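Local coordinates for protein methyl-coenzyme M reductase subunit beta (Methanosarcina barkeri, PDB 1E6Y) that forms part of methyl-coenzyme M reductase, the nickel F430 enzyme that releases methane from methyl-coenzyme M with coenzyme B as reductant in the last step of methanogenesis, at residues E[259-271]-E[327-339]. Residues are numbered along the deposited sequence; the frame is centred on the assembly and turned at random.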
loop_
_atom_site.group_PDB
_atom_site.type_symbol
_atom_site.label_atom_id
_atom_site.label_comp_id
_atom_site.label_asym_id
_atom_site.label_seq_id
_atom_site.Cartn_x
_atom_site.Cartn_y
_atom_site.Cartn_z
ATOM N N GLY E 259 -22.251 30.413 29.111
ATOM C CA GLY E 259 -21.469 29.265 29.537
ATOM C C GLY E 259 -20.183 29.027 28.772
ATOM O O GLY E 259 -19.971 29.567 27.686
ATOM N N THR E 260 -19.325 28.198 29.355
ATOM C CA THR E 260 -18.018 27.881 28.795
ATOM C C THR E 260 -17.812 26.374 28.931
ATOM O O THR E 260 -18.640 25.683 29.529
ATOM C CB THR E 260 -16.893 28.597 29.577
ATOM O OG1 THR E 260 -16.893 28.138 30.935
ATOM C CG2 THR E 260 -17.099 30.112 29.566
ATOM N N ILE E 261 -16.685 25.873 28.428
ATOM C CA ILE E 261 -16.284 24.493 28.690
ATOM C C ILE E 261 -16.277 24.221 30.199
ATOM O O ILE E 261 -16.762 23.183 30.653
ATOM C CB ILE E 261 -14.875 24.198 28.115
ATOM C CG1 ILE E 261 -14.895 24.338 26.589
ATOM C CG2 ILE E 261 -14.422 22.795 28.513
ATOM C CD1 ILE E 261 -13.518 24.354 25.953
ATOM N N GLY E 262 -15.805 25.202 30.967
ATOM C CA GLY E 262 -15.716 25.059 32.411
ATOM C C GLY E 262 -17.046 24.938 33.133
ATOM O O GLY E 262 -17.180 24.124 34.045
ATOM N N THR E 263 -18.031 25.742 32.740
ATOM C CA THR E 263 -19.335 25.712 33.403
ATOM C C THR E 263 -20.151 24.479 33.014
ATOM O O THR E 263 -20.976 24.004 33.797
ATOM C CB THR E 263 -20.167 26.983 33.108
ATOM O OG1 THR E 263 -20.394 27.101 31.698
ATOM C CG2 THR E 263 -19.439 28.224 33.613
ATOM N N VAL E 264 -19.882 23.929 31.832
ATOM C CA VAL E 264 -20.498 22.671 31.418
ATOM C C VAL E 264 -20.044 21.542 32.345
ATOM O O VAL E 264 -20.832 20.670 32.706
ATOM C CB VAL E 264 -20.136 22.321 29.949
ATOM C CG1 VAL E 264 -20.603 20.910 29.605
ATOM C CG2 VAL E 264 -20.778 23.323 29.006
ATOM N N ILE E 265 -18.796 21.618 32.797
ATOM C CA ILE E 265 -18.265 20.652 33.751
ATOM C C ILE E 265 -19.012 20.721 35.084
ATOM O O ILE E 265 -19.361 19.688 35.654
ATOM C CB ILE E 265 -16.744 20.869 33.964
ATOM C CG1 ILE E 265 -15.989 20.348 32.739
ATOM C CG2 ILE E 265 -16.256 20.141 35.214
ATOM C CD1 ILE E 265 -14.622 20.928 32.560
ATOM N N GLU E 266 -19.358 21.931 35.515
ATOM C CA GLU E 266 -20.149 22.115 36.729
ATOM C C GLU E 266 -21.518 21.444 36.597
ATOM O O GLU E 266 -21.947 20.713 37.490
ATOM C CB GLU E 266 -20.326 23.605 37.023
ATOM C CG GLU E 266 -20.892 23.907 38.402
ATOM C CD GLU E 266 -21.194 25.384 38.608
ATOM O OE1 GLU E 266 -20.650 26.226 37.857
ATOM O OE2 GLU E 266 -21.991 25.705 39.515
ATOM N N SER E 267 -22.152 21.633 35.440
ATOM C CA SER E 267 -23.425 20.990 35.125
ATOM C C SER E 267 -23.315 19.471 35.154
ATOM O O SER E 267 -24.179 18.791 35.710
ATOM C CB SER E 267 -23.910 21.428 33.743
ATOM O OG SER E 267 -24.247 22.800 33.732
ATOM N N VAL E 268 -22.261 18.946 34.531
ATOM C CA VAL E 268 -22.075 17.504 34.409
ATOM C C VAL E 268 -21.832 16.859 35.770
ATOM O O VAL E 268 -22.452 15.846 36.098
ATOM C CB VAL E 268 -20.897 17.167 33.449
ATOM C CG1 VAL E 268 -20.545 15.681 33.522
ATOM C CG2 VAL E 268 -21.272 17.540 32.022
ATOM N N VAL E 269 -20.978 17.476 36.583
ATOM C CA VAL E 269 -20.659 16.922 37.894
ATOM C C VAL E 269 -21.850 17.026 38.852
ATOM O O VAL E 269 -22.195 16.050 39.519
ATOM C CB VAL E 269 -19.422 17.616 38.518
ATOM C CG1 VAL E 269 -19.076 16.974 39.855
ATOM C CG2 VAL E 269 -18.232 17.510 37.572
ATOM N N ARG E 270 -22.534 18.169 38.833
ATOM C CA ARG E 270 -23.700 18.392 39.686
ATOM C C ARG E 270 -24.763 17.332 39.407
ATOM O O ARG E 270 -25.205 16.614 40.298
ATOM C CB ARG E 270 -24.309 19.775 39.448
ATOM C CG ARG E 270 -25.522 20.049 40.335
ATOM C CD ARG E 270 -26.243 21.321 39.981
ATOM N NE ARG E 270 -26.963 21.346 38.716
ATOM C CZ ARG E 270 -26.630 22.070 37.651
ATOM N NH1 ARG E 270 -25.559 22.849 37.710
ATOM N NH2 ARG E 270 -27.363 22.033 36.544
ATOM N N ARG E 271 -25.089 17.189 38.114
ATOM C CA ARG E 271 -26.094 16.193 37.723
ATOM C C ARG E 271 -25.716 14.761 37.987
ATOM O O ARG E 271 -26.545 13.928 38.385
ATOM C CB ARG E 271 -26.426 16.410 36.237
ATOM C CG ARG E 271 -27.181 17.727 36.038
ATOM C CD ARG E 271 -27.176 18.109 34.580
ATOM N NE ARG E 271 -27.852 19.326 34.189
ATOM C CZ ARG E 271 -29.155 19.525 34.046
ATOM N NH1 ARG E 271 -29.665 20.678 33.649
ATOM N NH2 ARG E 271 -29.992 18.522 34.313
ATOM N N THR E 327 -12.055 21.585 22.746
ATOM C CA THR E 327 -13.200 21.317 23.614
ATOM C C THR E 327 -13.186 19.873 24.113
ATOM O O THR E 327 -13.347 19.621 25.304
ATOM C CB THR E 327 -14.537 21.579 22.885
ATOM O OG1 THR E 327 -14.630 22.965 22.534
ATOM C CG2 THR E 327 -15.706 21.212 23.776
ATOM N N LEU E 328 -12.978 18.932 23.195
ATOM C CA LEU E 328 -12.924 17.512 23.535
ATOM C C LEU E 328 -11.751 17.209 24.471
ATOM O O LEU E 328 -11.880 16.409 25.399
ATOM C CB LEU E 328 -12.805 16.669 22.259
ATOM C CG LEU E 328 -14.094 16.180 21.588
ATOM C CD1 LEU E 328 -15.087 17.323 21.438
ATOM C CD2 LEU E 328 -13.759 15.572 20.230
ATOM N N LEU E 329 -10.627 17.888 24.244
ATOM C CA LEU E 329 -9.442 17.729 25.083
ATOM C C LEU E 329 -9.708 18.271 26.482
ATOM O O LEU E 329 -9.647 17.537 27.471
ATOM C CB LEU E 329 -8.250 18.470 24.463
ATOM C CG LEU E 329 -6.827 17.976 24.764
ATOM C CD1 LEU E 329 -5.846 18.790 23.933
ATOM C CD2 LEU E 329 -6.491 18.101 26.245
ATOM N N TYR E 330 -10.070 19.547 26.551
ATOM C CA TYR E 330 -10.111 20.241 27.825
ATOM C C TYR E 330 -11.337 19.973 28.676
ATOM O O TYR E 330 -11.230 19.954 29.899
ATOM C CB TYR E 330 -9.905 21.740 27.611
ATOM C CG TYR E 330 -8.474 22.044 27.251
ATOM C CD1 TYR E 330 -8.125 22.387 25.946
ATOM C CD2 TYR E 330 -7.449 21.740 28.143
ATOM C CE1 TYR E 330 -6.794 22.389 25.534
ATOM C CE2 TYR E 330 -6.122 21.736 27.743
ATOM C CZ TYR E 330 -5.800 22.049 26.439
ATOM O OH TYR E 330 -4.496 21.920 26.025
ATOM N N PHE E 331 -12.462 19.631 28.051
ATOM C CA PHE E 331 -13.622 19.224 28.842
ATOM C C PHE E 331 -13.248 18.024 29.701
ATOM O O PHE E 331 -13.508 18.005 30.906
ATOM C CB PHE E 331 -14.823 18.857 27.960
ATOM C CG PHE E 331 -15.951 18.226 28.734
ATOM C CD1 PHE E 331 -16.767 19.006 29.549
ATOM C CD2 PHE E 331 -16.073 16.839 28.798
ATOM C CE1 PHE E 331 -17.673 18.415 30.435
ATOM C CE2 PHE E 331 -16.974 16.239 29.680
ATOM C CZ PHE E 331 -17.773 17.030 30.502
ATOM N N ASN E 332 -12.609 17.037 29.074
ATOM C CA ASN E 332 -12.272 15.791 29.744
ATOM C C ASN E 332 -11.069 15.924 30.667
ATOM O O ASN E 332 -11.061 15.373 31.768
ATOM C CB ASN E 332 -12.032 14.695 28.708
ATOM C CG ASN E 332 -13.324 14.199 28.103
ATOM O OD1 ASN E 332 -14.115 13.543 28.774
ATOM N ND2 ASN E 332 -13.611 14.632 26.881
ATOM N N ASP E 333 -10.073 16.693 30.231
ATOM C CA ASP E 333 -8.906 17.004 31.051
ATOM C C ASP E 333 -9.335 17.698 32.347
ATOM O O ASP E 333 -9.012 17.237 33.443
ATOM C CB ASP E 333 -7.948 17.901 30.259
ATOM C CG ASP E 333 -6.569 18.025 30.895
ATOM O OD1 ASP E 333 -6.318 17.425 31.962
ATOM O OD2 ASP E 333 -5.722 18.731 30.311
ATOM N N ILE E 334 -10.131 18.755 32.209
ATOM C CA ILE E 334 -10.577 19.542 33.357
ATOM C C ILE E 334 -11.585 18.772 34.216
ATOM O O ILE E 334 -11.591 18.911 35.442
ATOM C CB ILE E 334 -11.203 20.889 32.910
ATOM C CG1 ILE E 334 -10.172 21.718 32.146
ATOM C CG2 ILE E 334 -11.673 21.685 34.123
ATOM C CD1 ILE E 334 -10.765 22.937 31.463
ATOM N N LEU E 335 -12.386 17.918 33.581
ATOM C CA LEU E 335 -13.318 17.054 34.304
ATOM C C LEU E 335 -12.574 16.116 35.247
ATOM O O LEU E 335 -13.002 15.907 36.384
ATOM C CB LEU E 335 -14.163 16.228 33.326
ATOM C CG LEU E 335 -15.198 15.280 33.940
ATOM C CD1 LEU E 335 -16.249 16.081 34.690
ATOM C CD2 LEU E 335 -15.846 14.443 32.848
ATOM N N GLU E 336 -11.470 15.545 34.770
ATOM C CA GLU E 336 -10.662 14.658 35.599
ATOM C C GLU E 336 -10.052 15.418 36.771
ATOM O O GLU E 336 -10.011 14.915 37.894
ATOM C CB GLU E 336 -9.545 14.011 34.775
ATOM C CG GLU E 336 -10.028 13.004 33.735
ATOM C CD GLU E 336 -8.904 12.153 33.169
ATOM O OE1 GLU E 336 -7.729 12.561 33.279
ATOM O OE2 GLU E 336 -9.195 11.088 32.589
ATOM N N LYS E 337 -9.580 16.632 36.500
ATOM C CA LYS E 337 -8.959 17.460 37.531
ATOM C C LYS E 337 -9.976 17.979 38.541
ATOM O O LYS E 337 -9.652 18.182 39.711
ATOM C CB LYS E 337 -8.198 18.618 36.885
ATOM C CG LYS E 337 -6.856 18.187 36.321
ATOM C CD LYS E 337 -6.238 19.226 35.415
ATOM C CE LYS E 337 -4.809 18.832 35.054
ATOM N NZ LYS E 337 -4.729 17.484 34.408
ATOM N N GLU E 338 -11.232 18.050 38.109
ATOM C CA GLU E 338 -12.330 18.468 38.973
ATOM C C GLU E 338 -12.808 17.352 39.903
ATOM O O GLU E 338 -13.200 17.618 41.040
ATOM C CB GLU E 338 -13.499 18.974 38.117
ATOM C CG GLU E 338 -14.730 19.421 38.904
ATOM C CD GLU E 338 -14.434 20.547 39.882
ATOM O OE1 GLU E 338 -14.883 20.454 41.041
ATOM O OE2 GLU E 338 -13.771 21.530 39.493
ATOM N N THR E 339 -12.729 16.106 39.441
ATOM C CA THR E 339 -13.398 14.989 40.110
ATOM C C THR E 339 -12.473 13.879 40.610
ATOM O O THR E 339 -12.841 13.125 41.511
ATOM C CB THR E 339 -14.457 14.329 39.191
ATOM O OG1 THR E 339 -13.821 13.835 38.005
ATOM C CG2 THR E 339 -15.539 15.323 38.814
#
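A knobs-into-holes pairing of two helices in the C-terminal domain sets I265 of helix 261-271 among F331, I334, L335 and E338 of helix 327-339, while F331 in turn sits among I261, V264, I265 and V268. The segment axes approach to 9.5 Å at a signed crossing angle of -50°; 521 Å² is buried between the segments, and the closest side-chain contacts are mostly between carbons.

The branches of I265 meet different partners. I265 and F331 run past each other in opposite directions, and I265 CG1, beside its backbone N (chi1 -75°), comes 3.4 Å from F331 CE1, obliquely to the ring. Its end, I265 CD1, crosses the I334 side chain at about a right angle and presses on I334 CG2 at 3.4 Å, tighter than usual van der Waals contact. With an alanine here, the loss of CG1, CG2 and CD1 would probably leave a gap between F331, I334 and L335 and deprive the ring of its nearest neighbour on the facing helix.

With CG anti to the backbone N (chi1 171°), the end of the F331 side chain comes nearer to 261-271. V268 CG2 meets the ring edge at CZ of F331, 3.8 Å away, and V264 CG1 approaches obliquely. On the N-terminal side of 327-339, I261 CG2 rests 3.7 Å from F331 CA, and I261 CD1 reaches T327 CA at 3.8 Å. At the other end, V269 CG2 touches both L335 CD1 and T339 CG2, the latter at 3.7 Å.

A capping box begins helix 261-271: T260 N donates to T263 OG1 and T263 N to T260 OG1. Helix 296-318 also packs on I261 and F331, and E338 OE1 is hydrogen-bonded to Y2 OH of the neighbouring gamma subunit. The arrangement is reciprocal knobs-into-holes packing of two helices in the buried helical part of the C-terminal domain, away from the annotated sites.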